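Long-range contacts in RNA-induced transcriptional silencing complex protein tas3 (Schizosaccharomyces pombe, PDB 3D1B), which forms, with Ago1 and Chp1, the core of the RITS complex, which acts in RNA interference-dependent heterochromatin formation and accurate chromosome segregation: residues F27-S33 and F60-F66; Q87-A91 and A119-E123. All coordinates share one frame. Residues are numbered along the deposited sequence.

Interaction 1 (F27-S33 and F60-F66); sequences FFQTNSS and FSASEKF
Phe27, in the t rotamer, pushes its ring into the chain leaving helix 52-60: CE2 meets CD1 of Phe60 edge-on at 3.8 Å, CZ meets CB of Ser63 at 3.4 Å, and CE1 meets CB of Phe66 at 3.9 Å. The Phe27 and Phe60 planes stand oblique at 47°, centroids 5.6 Å apart. Ile98 and Ile115 of two further helices also touch Phe27, so a large apolar residue suits this junction. Phe60 to Ser63 form a type I turn; Ser63 (chi1 p) closes it, its OG donating to Phe60 O at 2.7 Å. In register, CA atoms of Asn31 and Ser63, like those of Ser33 and Ala62, lie 5.9 Å apart. Small Ser33, on the first turn of helix 32-46, donates from OG to Ala62 O at 2.7 Å. Ser33 N donates to water 2 at 3.1 Å, which donates to Glu64 OE1 at 3.1 Å; water 1 joins Thr30 OG1, also bonded to Ser26, to Lys65 O. The loop thus closes against helix 32-46 in Tas3's all-helical C-terminal alpha motif.

Interaction 2 (Q87-A91 and A119-E123); sequences QTPFA and ASILE
Within the C-terminal helical domain of Tas3, the carboxylate of Glu123, following Leu122, accepts hydrogen bonds from first-turn amides of helix 89-105. Thr88 is the N-cap residue, yet its side chain makes no capping bond of its own. Extended Glu123 (chi1 and chi2 both t) instead accepts from Phe90 N through OE2 at 2.8 Å and from Ala91 N through OE1 at 2.9 Å, satisfying amides that lack acceptors one turn earlier; its negative charge suits a helix N-terminus. Pro89 fits this first turn because it has no amide hydrogen to satisfy. CA atoms of Ala91 and Ala119 come within 5.0 Å, an approach their small side chains permit, while Phe90 (chi1 t) sets CE2 3.7 Å from Ala119 CB and meets Trp21 edge-to-face. Water 3 bridges Gln87 OE1 and Ser120 OG, each at 2.7 Å; Gln87 NE2 bonds Asn83 O. Water 4 donates to Thr88 OG1 at 2.9 Å and Ser120 O at 3.0 Å. Thr88 OG1 itself donates to Glu123 OE1 at a very short 2.4 Å.

Overall arrangement
The two contacts come in series along the chain, interaction 1 closing before interaction 2 opens, and lie on opposite sides of the chain's centre. Their centres are 19 Å apart and their nearest atoms about 7 Å, without touching. Interaction 2 joins the start of helix 89-105 to the end of helix 109-122, whereas Ile98 and Leu101, later in the first, and Phe111 and Ile115, earlier in the second, pack on interaction 1. Helix 14-23 also reaches both, through Leu22 to Phe60 and Trp21 to Phe90. Interaction 1 additionally lies beside the second subunit of the two-chain assembly, whose Leu74 packs on Ser61 and Ala62. These three shared helices connect the two contacts in one compact all-helical unit.

Interaction 1 (F27-S33 and F60-F66)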
loop_
_atom_site.group_PDB
_atom_site.type_symbol
_atom_site.label_atom_id
_atom_site.label_comp_id
_atom_site.label_asym_id
_atom_site.label_seq_id
_atom_site.Cartn_x
_atom_site.Cartn_y
_atom_site.Cartn_z
ATOM N N PHE A 27 -2.225 11.379 17.429
ATOM C CA PHE A 27 -3.325 10.620 16.850
ATOM C C PHE A 27 -3.153 9.125 17.109
ATOM O O PHE A 27 -4.120 8.411 17.369
ATOM C CB PHE A 27 -3.398 10.908 15.346
ATOM C CG PHE A 27 -4.528 10.215 14.635
ATOM C CD1 PHE A 27 -5.846 10.376 15.057
ATOM C CD2 PHE A 27 -4.271 9.418 13.520
ATOM C CE1 PHE A 27 -6.897 9.753 14.376
ATOM C CE2 PHE A 27 -5.312 8.791 12.832
ATOM C CZ PHE A 27 -6.628 8.961 13.264
ATOM N N PHE A 28 -1.916 8.648 17.032
ATOM C CA PHE A 28 -1.637 7.241 17.275
ATOM C C PHE A 28 -1.836 6.942 18.760
ATOM O O PHE A 28 -2.463 5.948 19.129
ATOM C CB PHE A 28 -0.189 6.921 16.889
ATOM C CG PHE A 28 0.197 5.484 17.111
ATOM C CD1 PHE A 28 0.027 4.535 16.104
ATOM C CD2 PHE A 28 0.739 5.079 18.329
ATOM C CE1 PHE A 28 0.397 3.197 16.305
ATOM C CE2 PHE A 28 1.111 3.749 18.541
ATOM C CZ PHE A 28 0.942 2.805 17.529
ATOM N N GLN A 29 -1.315 7.826 19.604
ATOM C CA GLN A 29 -1.388 7.643 21.052
ATOM C C GLN A 29 -2.766 7.825 21.675
ATOM O O GLN A 29 -2.945 7.535 22.857
ATOM C CB GLN A 29 -0.373 8.561 21.744
ATOM C CG GLN A 29 1.046 8.358 21.241
ATOM C CD GLN A 29 2.100 8.965 22.149
ATOM O OE1 GLN A 29 1.828 9.903 22.891
ATOM N NE2 GLN A 29 3.320 8.439 22.076
ATOM N N THR A 30 -3.732 8.324 20.907
ATOM C CA THR A 30 -5.085 8.475 21.431
ATOM C C THR A 30 -5.978 7.366 20.880
ATOM O O THR A 30 -7.150 7.271 21.236
ATOM C CB THR A 30 -5.705 9.854 21.082
ATOM O OG1 THR A 30 -5.651 10.076 19.670
ATOM C CG2 THR A 30 -4.962 10.961 21.798
ATOM N N ASN A 31 -5.416 6.526 20.011
ATOM C CA ASN A 31 -6.153 5.412 19.417
ATOM C C ASN A 31 -5.511 4.072 19.739
ATOM O O ASN A 31 -4.639 3.601 19.002
ATOM C CB ASN A 31 -6.231 5.557 17.895
ATOM C CG ASN A 31 -7.208 6.623 17.460
ATOM O OD1 ASN A 31 -6.860 7.796 17.343
ATOM N ND2 ASN A 31 -8.448 6.220 17.230
ATOM N N SER A 32 -5.940 3.448 20.831
ATOM C CA SER A 32 -5.378 2.158 21.215
ATOM C C SER A 32 -5.539 1.161 20.076
ATOM O O SER A 32 -4.748 0.230 19.942
ATOM C CB SER A 32 -6.068 1.618 22.467
ATOM O OG SER A 32 -7.429 1.333 22.207
ATOM N N SER A 33 -6.570 1.357 19.259
ATOM C CA SER A 33 -6.822 0.472 18.126
ATOM C C SER A 33 -5.672 0.561 17.125
ATOM O O SER A 33 -5.365 -0.409 16.440
ATOM C CB SER A 33 -8.145 0.832 17.439
ATOM O OG SER A 33 -8.140 2.170 16.978
ATOM N N PHE A 60 -3.551 3.360 10.312
ATOM C CA PHE A 60 -4.541 4.421 10.436
ATOM C C PHE A 60 -5.950 3.961 10.070
ATOM O O PHE A 60 -6.935 4.551 10.523
ATOM C CB PHE A 60 -4.137 5.637 9.594
ATOM C CG PHE A 60 -2.931 6.362 10.123
ATOM C CD1 PHE A 60 -2.692 6.432 11.492
ATOM C CD2 PHE A 60 -2.053 7.003 9.259
ATOM C CE1 PHE A 60 -1.590 7.131 11.991
ATOM C CE2 PHE A 60 -0.950 7.705 9.752
ATOM C CZ PHE A 60 -0.722 7.766 11.120
ATOM N N SER A 61 -6.061 2.901 9.274
ATOM C CA SER A 61 -7.380 2.403 8.886
ATOM C C SER A 61 -8.112 1.839 10.098
ATOM O O SER A 61 -9.330 1.642 10.065
ATOM C CB SER A 61 -7.265 1.313 7.811
ATOM O OG SER A 61 -6.842 0.071 8.362
ATOM N N ALA A 62 -7.363 1.592 11.171
ATOM C CA ALA A 62 -7.932 1.044 12.398
ATOM C C ALA A 62 -8.340 2.120 13.396
ATOM O O ALA A 62 -8.928 1.808 14.431
ATOM C CB ALA A 62 -6.937 0.092 13.058
ATOM N N SER A 63 -8.036 3.378 13.089
ATOM C CA SER A 63 -8.373 4.477 13.990
ATOM C C SER A 63 -9.881 4.585 14.155
ATOM O O SER A 63 -10.637 4.338 13.220
ATOM C CB SER A 63 -7.812 5.800 13.461
ATOM O OG SER A 63 -8.352 6.110 12.191
ATOM N N GLU A 64 -10.312 4.962 15.355
ATOM C CA GLU A 64 -11.734 5.085 15.649
ATOM C C GLU A 64 -12.055 6.464 16.209
ATOM O O GLU A 64 -13.196 6.921 16.141
ATOM C CB GLU A 64 -12.140 4.030 16.685
ATOM C CG GLU A 64 -11.643 2.625 16.385
ATOM C CD GLU A 64 -11.838 1.671 17.551
ATOM O OE1 GLU A 64 -11.585 2.082 18.705
ATOM O OE2 GLU A 64 -12.227 0.506 17.316
ATOM N N LYS A 65 -11.042 7.129 16.749
ATOM C CA LYS A 65 -11.242 8.430 17.370
ATOM C C LYS A 65 -10.695 9.643 16.633
ATOM O O LYS A 65 -9.487 9.833 16.543
ATOM C CB LYS A 65 -10.664 8.401 18.789
ATOM C CG LYS A 65 -11.236 7.280 19.646
ATOM C CD LYS A 65 -11.144 7.611 21.128
ATOM C CE LYS A 65 -9.846 7.131 21.736
ATOM N NZ LYS A 65 -9.307 8.089 22.745
ATOM N N PHE A 66 -11.605 10.468 16.123
ATOM C CA PHE A 66 -11.230 11.686 15.417
ATOM C C PHE A 66 -12.443 12.526 15.036
ATOM O O PHE A 66 -13.543 12.004 14.847
ATOM C CB PHE A 66 -10.407 11.356 14.162
ATOM C CG PHE A 66 -11.056 10.359 13.240
ATOM C CD1 PHE A 66 -11.992 10.760 12.294
ATOM C CD2 PHE A 66 -10.707 9.013 13.304
ATOM C CE1 PHE A 66 -12.567 9.830 11.420
ATOM C CE2 PHE A 66 -11.276 8.078 12.436
ATOM C CZ PHE A 66 -12.207 8.487 11.491
HETATM O O HOH W 1 -7.500 11.204 18.158
HETATM O O HOH W 2 -8.921 3.428 19.546
#

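Interaction 2 (Q87-A91 and A119-E123)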
loop_
_atom_site.group_PDB
_atom_site.type_symbol
_atom_site.label_atom_id
_atom_site.label_comp_id
_atom_site.label_asym_id
_atom_site.label_seq_id
_atom_site.Cartn_x
_atom_site.Cartn_y
_atom_site.Cartn_z
ATOM N N GLN A 87 6.026 18.256 1.553
ATOM C CA GLN A 87 6.486 17.667 2.802
ATOM C C GLN A 87 7.651 16.696 2.686
ATOM O O GLN A 87 7.918 16.124 1.645
ATOM C CB GLN A 87 5.323 16.945 3.482
ATOM C CG GLN A 87 4.119 17.840 3.717
ATOM C CD GLN A 87 4.459 19.058 4.547
ATOM O OE1 GLN A 87 4.941 18.937 5.671
ATOM N NE2 GLN A 87 4.208 20.245 3.997
ATOM N N THR A 88 8.355 16.544 3.795
ATOM C CA THR A 88 9.448 15.608 3.889
ATOM C C THR A 88 8.861 14.210 3.836
ATOM O O THR A 88 7.670 14.049 4.013
ATOM C CB THR A 88 10.257 15.884 5.161
ATOM O OG1 THR A 88 9.372 16.057 6.264
ATOM C CG2 THR A 88 11.078 17.135 5.002
ATOM N N PRO A 89 9.689 13.189 3.555
ATOM C CA PRO A 89 9.285 11.780 3.439
ATOM C C PRO A 89 8.258 11.182 4.398
ATOM O O PRO A 89 7.187 10.730 3.973
ATOM C CB PRO A 89 10.618 11.040 3.492
ATOM C CG PRO A 89 11.539 12.002 2.816
ATOM C CD PRO A 89 11.159 13.304 3.463
ATOM N N PHE A 90 8.597 11.138 5.681
ATOM C CA PHE A 90 7.697 10.581 6.685
ATOM C C PHE A 90 6.406 11.383 6.760
ATOM O O PHE A 90 5.312 10.816 6.777
ATOM C CB PHE A 90 8.380 10.586 8.056
ATOM C CG PHE A 90 7.470 10.206 9.193
ATOM C CD1 PHE A 90 7.115 8.872 9.408
ATOM C CD2 PHE A 90 6.977 11.181 10.053
ATOM C CE1 PHE A 90 6.285 8.517 10.470
ATOM C CE2 PHE A 90 6.147 10.839 11.116
ATOM C CZ PHE A 90 5.799 9.500 11.327
ATOM N N ALA A 91 6.537 12.703 6.810
ATOM C CA ALA A 91 5.372 13.575 6.895
ATOM C C ALA A 91 4.465 13.392 5.685
ATOM O O ALA A 91 3.245 13.328 5.823
ATOM C CB ALA A 91 5.810 15.031 7.010
ATOM N N ALA A 119 3.746 15.466 12.409
ATOM C CA ALA A 119 4.648 14.533 11.744
ATOM C C ALA A 119 5.861 15.265 11.183
ATOM O O ALA A 119 6.989 14.772 11.260
ATOM C CB ALA A 119 3.916 13.801 10.621
ATOM N N SER A 120 5.626 16.443 10.614
ATOM C CA SER A 120 6.711 17.227 10.037
ATOM C C SER A 120 7.693 17.652 11.122
ATOM O O SER A 120 8.908 17.647 10.912
ATOM C CB SER A 120 6.151 18.465 9.333
ATOM O OG SER A 120 7.187 19.191 8.691
ATOM N N ILE A 121 7.159 18.023 12.283
ATOM C CA ILE A 121 7.990 18.447 13.408
ATOM C C ILE A 121 8.832 17.281 13.938
ATOM O O ILE A 121 10.015 17.446 14.242
ATOM C CB ILE A 121 7.116 19.020 14.550
ATOM C CG1 ILE A 121 6.509 20.355 14.107
ATOM C CG2 ILE A 121 7.948 19.205 15.818
ATOM C CD1 ILE A 121 5.509 20.945 15.088
ATOM N N LEU A 122 8.229 16.102 14.043
ATOM C CA LEU A 122 8.960 14.935 14.533
ATOM C C LEU A 122 10.116 14.572 13.609
ATOM O O LEU A 122 11.200 14.194 14.061
ATOM C CB LEU A 122 8.021 13.730 14.662
ATOM C CG LEU A 122 6.957 13.806 15.758
ATOM C CD1 LEU A 122 6.010 12.623 15.630
ATOM C CD2 LEU A 122 7.627 13.812 17.132
ATOM N N GLU A 123 9.873 14.698 12.310
ATOM C CA GLU A 123 10.860 14.375 11.288
ATOM C C GLU A 123 11.958 15.430 11.174
ATOM O O GLU A 123 13.105 15.052 10.848
ATOM C CB GLU A 123 10.143 14.196 9.947
ATOM C CG GLU A 123 11.042 13.891 8.768
ATOM C CD GLU A 123 10.252 13.409 7.574
ATOM O OE1 GLU A 123 9.133 13.924 7.369
ATOM O OE2 GLU A 123 10.740 12.520 6.842
HETATM O O HOH W 3 7.628 18.919 6.063
HETATM O O HOH W 4 10.355 17.798 8.319
#